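Local coordinates for protein enterotoxin-like toxin X (Staphylococcus aureus, PDB 5U75) that binds sialyl Lewis X and, in a sialic acid-dependent manner, neutrophil surface glycoproteins, inhibiting phagocytosis and killing by human neutrophils, at residues Lys93-Asp96 with His97-Phe101; Ala102-Tyr106 with Gly107-Gly111. All coordinates share one frame; numbering follows the deposited sequence. Where two conformers were deposited one is given.

Interaction 1. Residues Lys93-Asp96 with His97-Phe101; sequences KELD and HIIRF
Asp-96 and Arg-100 form an i to i+4 salt bridge on the helix 92-104, which packs across the mixed sheet of the beta-grasp domain. Arg-100 turns its guanidinium edge to the acid, and both NE, at 2.7 Å, and NH2, at 2.9 Å, donate to the single oxygen OD1 of Asp-96. That oxygen lies in the guanidinium plane and is met on its syn side, the two nitrogens arriving from opposite faces of the carboxylate, whose plane stands nearly perpendicular (87°) to the guanidinium. The side chain of Arg-100 runs extended from CG to NE and lies across that of Asp-96, whose CG, anti to the backbone N (chi1 173°), sets the carboxylate beside its own carbonyl carbon, on the side of the next turn from which Arg-100 reaches back. The backbone bond Arg-100 N to Asp-96 O (3.0 Å) joins the same two residues, one of four successive helical bonds here. On the sheet-facing side, CD1 of Ile-99 packs on CG of Leu-95 at 3.9 Å, and both residues reach Ile-121 of strand 118-123. Ile-98 lies alongside Glu-94 in one of its two conformers, and Glu-94 forms a salt bridge with Lys-43. The second acid oxygen, Asp-96 OD2, bonds to the hydroxyl of Tyr-35, and Arg-100 NH1 bonds to Lys-135 O. With its carboxylate held by both partners, buried Asp-96 probably stays ionised and offsets the arginine charge.

Interaction 2. Residues Ala102-Tyr106 with Gly107-Gly111; sequences AHISY and GLYMG
Leu-108 lies alongside both His-103 and Tyr-106, all three side chains pointing the same way where helix 92-104 ends. Its CD2 methyl rests 3.6 Å from His-103 CB, and its CB is 4.1 Å from CE1 of the Tyr-106 ring. Tyr-106 has its CG between the backbone N and the carbonyl carbon (chi1 67°), which folds the ring back over the last turn. One ring face therefore lies over His-103 O, which sits 3.2 Å from the ring plane above its centre, while the phenol OH meets the imidazole edge in plane, 2.7 Å from His-103 ND1 in a nearly straight hydrogen bond (165°). The turn itself is a Schellman motif. Leu-108 N bonds to His-103 O at 3.2 Å, Gly-107 N makes a weak bond to the same oxygen, and Gly-107 N also reaches Ile-104 O at 2.9 Å. Tyr-106 N and Leu-108 N come to His-103 O from opposite faces of its carbonyl plane. Gly-107, at a positive phi of 127°, makes the reversal of the chain. A type II turn from Gly-107 to Met-110 then carries Tyr-109 round. Its side chain crosses that of Ile-104 at about a right angle: the Ile-104 CD1 methyl lies in the ring plane at the edge, 3.9 Å from Tyr-109 CD2, and Leu-108 CD2 lies over one face, toward the rim. Ile-104 and Tyr-109 both pack on Tyr-32 of helix 23-35, and the Tyr-109 hydroxyl bonds to Ser-133 O.

Overall arrangement
Interactions 1 and 2 follow one another along helix 92-104, their centres about 13 Å apart, the first in its N-terminal and middle turns and the second at its C-terminal end. They join through Arg-100 NH1 and Tyr-109 OH, 3.0 Å apart in a probable hydrogen bond that ties the following loop back to the helix. Interaction 1 lies nearer the bound glycan: the Asp-96 side chain is about 9 Å from the sialic acid and that of Arg-100 about 8 Å from the galactose, against about 11 Å from Tyr-109 to the galactose. Arg-100 also bonds to the backbone of Lys-135, a residue of the glycan pocket, consistent with Arg-100 being a second-shell residue.

Interaction 1. Residues Lys93-Asp96 with His97-Phe101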
# COMPACT_ATOMS: atom_id res chain seq x y z
N LYS A 93 9.99 5.14 -1.61
CA LYS A 93 9.17 6.00 -0.78
C LYS A 93 7.84 6.26 -1.47
O LYS A 93 6.78 6.19 -0.86
CB LYS A 93 9.86 7.32 -0.45
CG LYS A 93 9.06 8.20 0.50
CD LYS A 93 9.80 9.50 0.81
CE LYS A 93 9.09 10.27 1.91
NZ LYS A 93 9.57 11.68 1.93
N GLU A 94 7.92 6.55 -2.77
CA GLU A 94 6.73 6.82 -3.56
C GLU A 94 5.81 5.60 -3.69
O GLU A 94 4.61 5.69 -3.49
CB GLU A 94 7.18 7.27 -4.94
CG GLU A 94 6.10 7.86 -5.78
CD GLU A 94 6.67 8.49 -7.02
OE1 GLU A 94 7.37 9.52 -6.93
OE2 GLU A 94 6.38 7.94 -8.10
N LEU A 95 6.39 4.46 -4.02
CA LEU A 95 5.60 3.23 -4.23
C LEU A 95 5.00 2.72 -2.92
O LEU A 95 3.81 2.39 -2.85
CB LEU A 95 6.50 2.17 -4.88
CG LEU A 95 5.82 0.99 -5.54
CD1 LEU A 95 4.80 1.45 -6.58
CD2 LEU A 95 6.89 0.09 -6.16
N ASP A 96 5.82 2.68 -1.87
CA ASP A 96 5.33 2.43 -0.49
C ASP A 96 4.14 3.33 -0.14
O ASP A 96 3.11 2.87 0.35
CB ASP A 96 6.49 2.59 0.50
CG ASP A 96 6.04 2.51 1.95
OD1 ASP A 96 5.65 1.41 2.43
OD2 ASP A 96 6.08 3.57 2.59
N HIS A 97 4.26 4.62 -0.43
CA HIS A 97 3.19 5.55 -0.15
C HIS A 97 1.89 5.20 -0.85
O HIS A 97 0.85 5.09 -0.22
CB HIS A 97 3.55 7.00 -0.51
CG HIS A 97 2.47 7.95 -0.14
ND1 HIS A 97 2.34 8.46 1.13
CD2 HIS A 97 1.38 8.37 -0.84
CE1 HIS A 97 1.25 9.20 1.19
NE2 HIS A 97 0.64 9.15 0.01
N ILE A 98 1.98 5.05 -2.17
CA ILE A 98 0.79 4.82 -2.99
C ILE A 98 0.14 3.48 -2.63
O ILE A 98 -1.08 3.39 -2.52
CB ILE A 98 1.14 4.89 -4.49
CG1 ILE A 98 1.62 6.31 -4.85
CG2 ILE A 98 -0.05 4.47 -5.35
CD1 ILE A 98 2.24 6.44 -6.22
N ILE A 99 0.96 2.46 -2.40
CA ILE A 99 0.44 1.17 -1.99
C ILE A 99 -0.31 1.27 -0.67
O ILE A 99 -1.43 0.77 -0.57
CB ILE A 99 1.55 0.10 -1.91
CG1 ILE A 99 1.99 -0.26 -3.33
CG2 ILE A 99 1.06 -1.15 -1.18
CD1 ILE A 99 3.30 -1.01 -3.39
N ARG A 100 0.28 1.90 0.34
CA ARG A 100 -0.41 1.99 1.64
C ARG A 100 -1.65 2.85 1.56
O ARG A 100 -2.65 2.55 2.21
CB ARG A 100 0.54 2.44 2.75
CG ARG A 100 1.72 1.52 2.93
CD ARG A 100 2.30 1.58 4.33
NE ARG A 100 3.69 1.19 4.33
CZ ARG A 100 4.43 0.89 5.40
NH1 ARG A 100 3.89 0.86 6.62
NH2 ARG A 100 5.71 0.60 5.24
N PHE A 101 -1.63 3.90 0.72
CA PHE A 101 -2.83 4.68 0.44
C PHE A 101 -4.00 3.80 -0.05
O PHE A 101 -5.13 3.91 0.43
CB PHE A 101 -2.53 5.78 -0.59
CG PHE A 101 -3.69 6.66 -0.90
CD1 PHE A 101 -4.62 6.29 -1.88
CD2 PHE A 101 -3.87 7.87 -0.23
CE1 PHE A 101 -5.70 7.12 -2.19
CE2 PHE A 101 -4.95 8.69 -0.54
CZ PHE A 101 -5.86 8.32 -1.52

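Interaction 2. Residues Ala102-Tyr106 with Gly107-Gly111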
# COMPACT_ATOMS: atom_id res chain seq x y z
N ALA A 102 -3.70 2.88 -0.98
CA ALA A 102 -4.68 1.92 -1.48
C ALA A 102 -5.22 1.00 -0.37
O ALA A 102 -6.42 0.69 -0.34
CB ALA A 102 -4.09 1.11 -2.61
N HIS A 103 -4.35 0.60 0.55
CA HIS A 103 -4.80 -0.17 1.74
C HIS A 103 -5.71 0.63 2.66
O HIS A 103 -6.75 0.11 3.12
CB HIS A 103 -3.62 -0.74 2.51
CG HIS A 103 -2.94 -1.87 1.81
ND1 HIS A 103 -3.17 -3.19 2.15
CD2 HIS A 103 -2.07 -1.89 0.78
CE1 HIS A 103 -2.44 -3.96 1.37
NE2 HIS A 103 -1.76 -3.20 0.54
N ILE A 104 -5.34 1.88 2.93
CA ILE A 104 -6.18 2.77 3.72
C ILE A 104 -7.59 2.86 3.12
O ILE A 104 -8.58 2.92 3.89
CB ILE A 104 -5.53 4.17 3.93
CG1 ILE A 104 -4.35 4.05 4.90
CG2 ILE A 104 -6.56 5.20 4.44
CD1 ILE A 104 -3.50 5.29 5.04
N SER A 105 -7.71 2.83 1.79
CA SER A 105 -9.03 2.88 1.12
C SER A 105 -9.97 1.70 1.42
O SER A 105 -11.16 1.80 1.10
CB SER A 105 -8.89 3.04 -0.41
OG SER A 105 -8.55 1.81 -1.05
N TYR A 106 -9.47 0.58 1.96
CA TYR A 106 -10.38 -0.48 2.47
C TYR A 106 -10.52 -0.49 3.99
O TYR A 106 -11.28 -1.30 4.53
CB TYR A 106 -10.01 -1.87 1.96
CG TYR A 106 -8.69 -2.45 2.44
CD1 TYR A 106 -8.50 -2.81 3.79
CD2 TYR A 106 -7.65 -2.69 1.55
CE1 TYR A 106 -7.31 -3.34 4.22
CE2 TYR A 106 -6.46 -3.25 1.98
CZ TYR A 106 -6.31 -3.57 3.32
OH TYR A 106 -5.15 -4.10 3.77
N GLY A 107 -9.75 0.34 4.69
CA GLY A 107 -9.81 0.41 6.15
C GLY A 107 -8.51 0.26 6.91
O GLY A 107 -8.53 0.34 8.14
N LEU A 108 -7.39 0.03 6.22
CA LEU A 108 -6.12 -0.09 6.94
C LEU A 108 -5.80 1.21 7.69
O LEU A 108 -6.11 2.30 7.23
CB LEU A 108 -4.95 -0.50 6.03
CG LEU A 108 -3.73 -1.07 6.78
CD1 LEU A 108 -4.01 -2.47 7.32
CD2 LEU A 108 -2.49 -1.09 5.91
N TYR A 109 -5.25 1.06 8.89
CA TYR A 109 -4.85 2.19 9.77
C TYR A 109 -5.98 3.06 10.30
O TYR A 109 -5.72 4.17 10.78
CB TYR A 109 -3.77 3.08 9.12
CG TYR A 109 -2.50 2.38 8.72
CD1 TYR A 109 -1.92 1.39 9.51
CD2 TYR A 109 -1.83 2.75 7.56
CE1 TYR A 109 -0.75 0.77 9.14
CE2 TYR A 109 -0.66 2.14 7.19
CZ TYR A 109 -0.11 1.15 7.97
OH TYR A 109 1.05 0.56 7.58
N MET A 110 -7.22 2.57 10.26
CA MET A 110 -8.33 3.27 10.87
C MET A 110 -8.54 2.68 12.25
O MET A 110 -8.19 1.53 12.50
CB MET A 110 -9.56 3.14 9.99
CG MET A 110 -9.41 3.95 8.72
SD MET A 110 -10.78 3.79 7.57
CE MET A 110 -10.54 5.26 6.57
N GLY A 111 -9.11 3.49 13.14
CA GLY A 111 -9.38 3.06 14.51
C GLY A 111 -8.16 3.19 15.39
O GLY A 111 -7.28 4.00 15.13